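Local structure of SusD superfamily protein (Bacteroides fragilis NCTC 9343, 3NQP) at residues A[379-391]-A[401-413]. The protein probably binds glycans at the cell surface as an outer-membrane SusD-family protein, though its own ligand is not established. Residues are numbered along the deposited sequence; the frame is centred on the assembly and turned at random.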
loop_
_atom_site.group_PDB
_atom_site.type_symbol
_atom_site.label_atom_id
_atom_site.label_comp_id
_atom_site.label_asym_id
_atom_site.label_seq_id
_atom_site.Cartn_x
_atom_site.Cartn_y
_atom_site.Cartn_z
ATOM N N PHE A 379 -4.632 4.889 1.415
ATOM C CA PHE A 379 -4.207 4.300 0.165
ATOM C C PHE A 379 -3.420 5.304 -0.681
ATOM O O PHE A 379 -2.430 4.927 -1.271
ATOM C CB PHE A 379 -5.417 3.798 -0.643
ATOM C CG PHE A 379 -6.020 2.529 -0.130
ATOM C CD1 PHE A 379 -5.554 1.888 1.005
ATOM C CD2 PHE A 379 -7.099 1.994 -0.797
ATOM C CE1 PHE A 379 -6.139 0.694 1.431
ATOM C CE2 PHE A 379 -7.679 0.809 -0.385
ATOM C CZ PHE A 379 -7.212 0.160 0.714
ATOM N N TYR A 380 -3.860 6.564 -0.752
ATOM C CA TYR A 380 -3.101 7.599 -1.469
ATOM C C TYR A 380 -2.999 8.851 -0.610
ATOM O O TYR A 380 -4.027 9.315 -0.133
ATOM C CB TYR A 380 -3.767 7.999 -2.763
ATOM C CG TYR A 380 -3.924 6.891 -3.734
ATOM C CD1 TYR A 380 -2.791 6.315 -4.330
ATOM C CD2 TYR A 380 -5.167 6.370 -4.045
ATOM C CE1 TYR A 380 -2.886 5.309 -5.213
ATOM C CE2 TYR A 380 -5.276 5.313 -4.973
ATOM C CZ TYR A 380 -4.121 4.783 -5.543
ATOM O OH TYR A 380 -4.148 3.754 -6.470
ATOM N N ARG A 381 -1.780 9.366 -0.431
ATOM C CA ARG A 381 -1.575 10.712 0.148
ATOM C C ARG A 381 -0.474 11.474 -0.639
ATOM O O ARG A 381 0.202 10.902 -1.503
ATOM C CB ARG A 381 -1.266 10.596 1.632
ATOM C CG ARG A 381 -0.112 9.757 1.975
ATOM C CD ARG A 381 0.146 9.783 3.479
ATOM N NE ARG A 381 1.253 8.913 3.838
ATOM C CZ ARG A 381 2.536 9.281 3.992
ATOM N NH1 ARG A 381 2.959 10.527 3.831
ATOM N NH2 ARG A 381 3.423 8.366 4.318
ATOM N N LEU A 382 -0.320 12.758 -0.384
ATOM C CA LEU A 382 0.424 13.605 -1.315
ATOM C C LEU A 382 1.902 13.204 -1.528
ATOM O O LEU A 382 2.350 13.251 -2.660
ATOM C CB LEU A 382 0.302 15.088 -0.895
ATOM C CG LEU A 382 0.500 16.143 -1.966
ATOM C CD1 LEU A 382 -0.626 15.935 -3.057
ATOM C CD2 LEU A 382 0.456 17.564 -1.289
ATOM N N PRO A 383 2.683 12.829 -0.469
ATOM C CA PRO A 383 4.066 12.441 -0.765
ATOM C C PRO A 383 4.206 11.225 -1.710
ATOM O O PRO A 383 5.239 11.086 -2.403
ATOM C CB PRO A 383 4.678 12.117 0.629
ATOM C CG PRO A 383 3.855 12.938 1.599
ATOM C CD PRO A 383 2.432 12.858 0.973
ATOM N N TRP A 384 3.198 10.366 -1.753
ATOM C CA TRP A 384 3.163 9.286 -2.766
ATOM C C TRP A 384 3.130 9.905 -4.165
ATOM O O TRP A 384 3.787 9.412 -5.084
ATOM C CB TRP A 384 1.995 8.311 -2.517
ATOM C CG TRP A 384 1.866 7.223 -3.564
ATOM C CD1 TRP A 384 2.418 5.984 -3.532
ATOM C CD2 TRP A 384 1.127 7.301 -4.758
ATOM N NE1 TRP A 384 2.092 5.281 -4.658
ATOM C CE2 TRP A 384 1.306 6.078 -5.441
ATOM C CE3 TRP A 384 0.349 8.310 -5.354
ATOM C CZ2 TRP A 384 0.724 5.824 -6.687
ATOM C CZ3 TRP A 384 -0.250 8.050 -6.548
ATOM C CH2 TRP A 384 -0.059 6.829 -7.212
ATOM N N VAL A 385 2.376 10.985 -4.332
ATOM C CA VAL A 385 2.224 11.615 -5.647
ATOM C C VAL A 385 3.601 12.179 -6.038
ATOM O O VAL A 385 4.116 11.933 -7.146
ATOM C CB VAL A 385 1.070 12.662 -5.716
ATOM C CG1 VAL A 385 1.066 13.320 -7.070
ATOM C CG2 VAL A 385 -0.350 12.022 -5.367
ATOM N N TYR A 386 4.229 12.858 -5.092
ATOM C CA TYR A 386 5.569 13.347 -5.318
ATOM C C TYR A 386 6.610 12.277 -5.692
ATOM O O TYR A 386 7.380 12.491 -6.619
ATOM C CB TYR A 386 6.104 14.087 -4.076
ATOM C CG TYR A 386 5.400 15.347 -3.617
ATOM C CD1 TYR A 386 4.813 16.238 -4.505
ATOM C CD2 TYR A 386 5.488 15.732 -2.266
ATOM C CE1 TYR A 386 4.215 17.416 -4.049
ATOM C CE2 TYR A 386 4.892 16.887 -1.818
ATOM C CZ TYR A 386 4.288 17.738 -2.714
ATOM O OH TYR A 386 3.721 18.872 -2.252
ATOM N N LEU A 387 6.680 11.162 -4.953
ATOM C CA LEU A 387 7.722 10.159 -5.238
ATOM C C LEU A 387 7.411 9.370 -6.518
ATOM O O LEU A 387 8.316 8.879 -7.188
ATOM C CB LEU A 387 7.979 9.275 -4.012
ATOM C CG LEU A 387 8.622 10.095 -2.850
ATOM C CD1 LEU A 387 8.625 9.250 -1.613
ATOM C CD2 LEU A 387 10.026 10.603 -3.205
ATOM N N THR A 388 6.139 9.270 -6.861
ATOM C CA THR A 388 5.722 8.660 -8.111
ATOM C C THR A 388 6.144 9.575 -9.308
ATOM O O THR A 388 6.657 9.083 -10.329
ATOM C CB THR A 388 4.189 8.287 -8.093
ATOM O OG1 THR A 388 3.860 7.511 -6.914
ATOM C CG2 THR A 388 3.823 7.466 -9.310
ATOM N N LEU A 389 5.959 10.893 -9.171
ATOM C CA LEU A 389 6.425 11.868 -10.164
ATOM C C LEU A 389 7.939 11.909 -10.219
ATOM O O LEU A 389 8.505 12.087 -11.287
ATOM C CB LEU A 389 5.865 13.257 -9.852
ATOM C CG LEU A 389 4.410 13.473 -10.273
ATOM C CD1 LEU A 389 3.795 14.719 -9.654
ATOM C CD2 LEU A 389 4.294 13.505 -11.766
ATOM N N ALA A 390 8.611 11.699 -9.080
ATOM C CA ALA A 390 10.070 11.562 -9.095
ATOM C C ALA A 390 10.524 10.375 -9.980
ATOM O O ALA A 390 11.512 10.471 -10.740
ATOM C CB ALA A 390 10.624 11.426 -7.683
ATOM N N GLU A 391 9.828 9.246 -9.846
ATOM C CA GLU A 391 10.148 8.072 -10.637
ATOM C C GLU A 391 9.922 8.341 -12.137
ATOM O O GLU A 391 10.750 7.965 -12.952
ATOM C CB GLU A 391 9.337 6.874 -10.169
ATOM C CG GLU A 391 9.694 5.586 -10.896
ATOM C CD GLU A 391 9.035 4.386 -10.277
ATOM O OE1 GLU A 391 8.721 4.481 -9.067
ATOM O OE2 GLU A 391 8.842 3.373 -11.003
ATOM N N ALA A 401 14.227 17.440 -11.346
ATOM C CA ALA A 401 12.893 17.150 -10.773
ATOM C C ALA A 401 12.939 15.940 -9.812
ATOM O O ALA A 401 12.251 15.937 -8.785
ATOM C CB ALA A 401 11.784 16.930 -11.887
ATOM N N VAL A 402 13.771 14.937 -10.112
ATOM C CA VAL A 402 13.975 13.807 -9.175
ATOM C C VAL A 402 14.356 14.343 -7.801
ATOM O O VAL A 402 13.721 14.027 -6.773
ATOM C CB VAL A 402 15.049 12.831 -9.645
ATOM C CG1 VAL A 402 15.351 11.826 -8.499
ATOM C CG2 VAL A 402 14.595 12.097 -10.936
ATOM N N ALA A 403 15.386 15.175 -7.798
ATOM C CA ALA A 403 15.925 15.766 -6.582
ATOM C C ALA A 403 14.906 16.648 -5.885
ATOM O O ALA A 403 14.827 16.642 -4.675
ATOM C CB ALA A 403 17.187 16.586 -6.908
ATOM N N LYS A 404 14.167 17.438 -6.655
ATOM C CA LYS A 404 13.143 18.319 -6.105
ATOM C C LYS A 404 12.142 17.535 -5.288
ATOM O O LYS A 404 11.797 17.913 -4.181
ATOM C CB LYS A 404 12.425 19.097 -7.217
ATOM C CG LYS A 404 11.254 20.014 -6.795
ATOM C CD LYS A 404 10.587 20.670 -8.010
ATOM C CE LYS A 404 9.734 19.657 -8.820
ATOM N NZ LYS A 404 9.225 20.225 -10.102
ATOM N N TYR A 405 11.599 16.488 -5.872
ATOM C CA TYR A 405 10.528 15.748 -5.192
ATOM C C TYR A 405 11.050 14.961 -3.972
ATOM O O TYR A 405 10.385 14.899 -2.945
ATOM C CB TYR A 405 9.872 14.810 -6.180
ATOM C CG TYR A 405 8.939 15.525 -7.123
ATOM C CD1 TYR A 405 7.849 16.226 -6.638
ATOM C CD2 TYR A 405 9.114 15.477 -8.493
ATOM C CE1 TYR A 405 6.940 16.860 -7.512
ATOM C CE2 TYR A 405 8.209 16.116 -9.364
ATOM C CZ TYR A 405 7.129 16.802 -8.858
ATOM O OH TYR A 405 6.244 17.444 -9.717
ATOM N N ILE A 406 12.229 14.348 -4.089
ATOM C CA ILE A 406 12.857 13.698 -2.927
ATOM C C ILE A 406 13.075 14.686 -1.790
ATOM O O ILE A 406 12.790 14.384 -0.640
ATOM C CB ILE A 406 14.204 13.033 -3.271
ATOM C CG1 ILE A 406 13.984 11.813 -4.173
ATOM C CG2 ILE A 406 14.962 12.608 -1.979
ATOM C CD1 ILE A 406 15.323 11.269 -4.809
ATOM N N ASN A 407 13.582 15.860 -2.106
ATOM C CA ASN A 407 13.853 16.852 -1.073
ATOM C C ASN A 407 12.604 17.483 -0.456
ATOM O O ASN A 407 12.634 17.879 0.713
ATOM C CB ASN A 407 14.823 17.914 -1.580
ATOM C CG ASN A 407 16.247 17.375 -1.734
ATOM O OD1 ASN A 407 16.731 16.614 -0.879
ATOM N ND2 ASN A 407 16.931 17.776 -2.824
ATOM N N LEU A 408 11.518 17.595 -1.211
ATOM C CA LEU A 408 10.255 17.998 -0.626
ATOM C C LEU A 408 9.877 17.027 0.513
ATOM O O LEU A 408 9.555 17.454 1.609
ATOM C CB LEU A 408 9.126 17.981 -1.665
ATOM C CG LEU A 408 8.970 19.250 -2.489
ATOM C CD1 LEU A 408 7.992 18.999 -3.683
ATOM C CD2 LEU A 408 8.542 20.450 -1.614
ATOM N N VAL A 409 9.944 15.721 0.241
ATOM C CA VAL A 409 9.611 14.714 1.265
ATOM C C VAL A 409 10.611 14.709 2.411
ATOM O O VAL A 409 10.191 14.707 3.581
ATOM C CB VAL A 409 9.474 13.327 0.632
ATOM C CG1 VAL A 409 9.171 12.284 1.701
ATOM C CG2 VAL A 409 8.408 13.397 -0.512
ATOM N N ARG A 410 11.924 14.762 2.109
ATOM C CA ARG A 410 12.929 14.770 3.186
ATOM C C ARG A 410 12.783 15.977 4.061
ATOM O O ARG A 410 12.939 15.886 5.280
ATOM C CB ARG A 410 14.350 14.749 2.662
ATOM C CG ARG A 410 14.694 13.457 1.964
ATOM C CD ARG A 410 16.167 13.367 1.657
ATOM N NE ARG A 410 16.541 12.133 0.955
ATOM C CZ ARG A 410 17.784 11.819 0.617
ATOM N NH1 ARG A 410 18.803 12.632 0.930
ATOM N NH2 ARG A 410 18.024 10.671 0.010
ATOM N N LYS A 411 12.545 17.132 3.443
ATOM C CA LYS A 411 12.542 18.353 4.218
ATOM C C LYS A 411 11.427 18.260 5.264
ATOM O O LYS A 411 11.615 18.628 6.406
ATOM C CB LYS A 411 12.387 19.576 3.337
ATOM C CG LYS A 411 12.196 20.906 4.161
ATOM C CD LYS A 411 11.958 22.074 3.204
ATOM C CE LYS A 411 11.881 23.407 3.971
ATOM N NZ LYS A 411 11.730 24.569 3.017
ATOM N N ARG A 412 10.282 17.739 4.868
ATOM C CA ARG A 412 9.197 17.527 5.832
ATOM C C ARG A 412 9.609 16.561 6.943
ATOM O O ARG A 412 9.327 16.807 8.096
ATOM C CB ARG A 412 7.924 17.039 5.135
ATOM C CG ARG A 412 6.667 17.138 6.008
ATOM C CD ARG A 412 6.465 15.887 6.886
ATOM N NE ARG A 412 6.047 14.727 6.093
ATOM C CZ ARG A 412 4.792 14.488 5.694
ATOM N NH1 ARG A 412 3.813 15.315 6.024
ATOM N NH2 ARG A 412 4.503 13.403 4.964
ATOM N N ALA A 413 10.266 15.459 6.577
ATOM C CA ALA A 413 10.688 14.428 7.524
ATOM C C ALA A 413 11.583 14.975 8.629
ATOM O O ALA A 413 11.403 14.629 9.811
ATOM C CB ALA A 413 11.415 13.284 6.788
#
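Tyr-405 lies against one turn of helix 382-391, its ring reached by Tyr-386, Leu-389 and Ala-390. Its CB sits 3.8 Å from Ala-390 CB and 3.4 Å from Tyr-386 O. Leu-389 CB covers one ring face, and Lys-404 CE of the same helix lies over the other. Tyr-386 and Tyr-405 have planes 30° apart but slid past each other, so they meet by their CD1 atoms (3.7 Å) with little overlap. With CG beside its backbone N (chi1 -63°), the Tyr-386 ring lies alongside the facing helix, where Leu-408 CD1 stands 4.0 Å from the ring centroid, almost on its normal, while Val-409 CG2 comes to an edge. That methyl also meets Leu-387 CG and Pro-383 CB, and helix 431-445 packs on Val-409 and Ile-406. The looser side follows the partly exposed Tyr-386 and Leu-408, in contrast to the buried Tyr-405 and Ala-390. At the N-terminal end of helix 382-391, Arg-412, bent at chi2 and chi3, brings NH2 to 3.5 Å from both Pro-383 CG and Arg-381 NH1. Glu-264 and Glu-445 each form salt bridges to both arginines, and Glu-449 takes Arg-381 NH2. This antiparallel helical hairpin, axes 8.4 Å apart at 159°, is consistent with the TPR-like architecture of SusD proteins; apolar and aromatic packing joins it, while shared carboxylates probably offset the paired positive charge at its buried end.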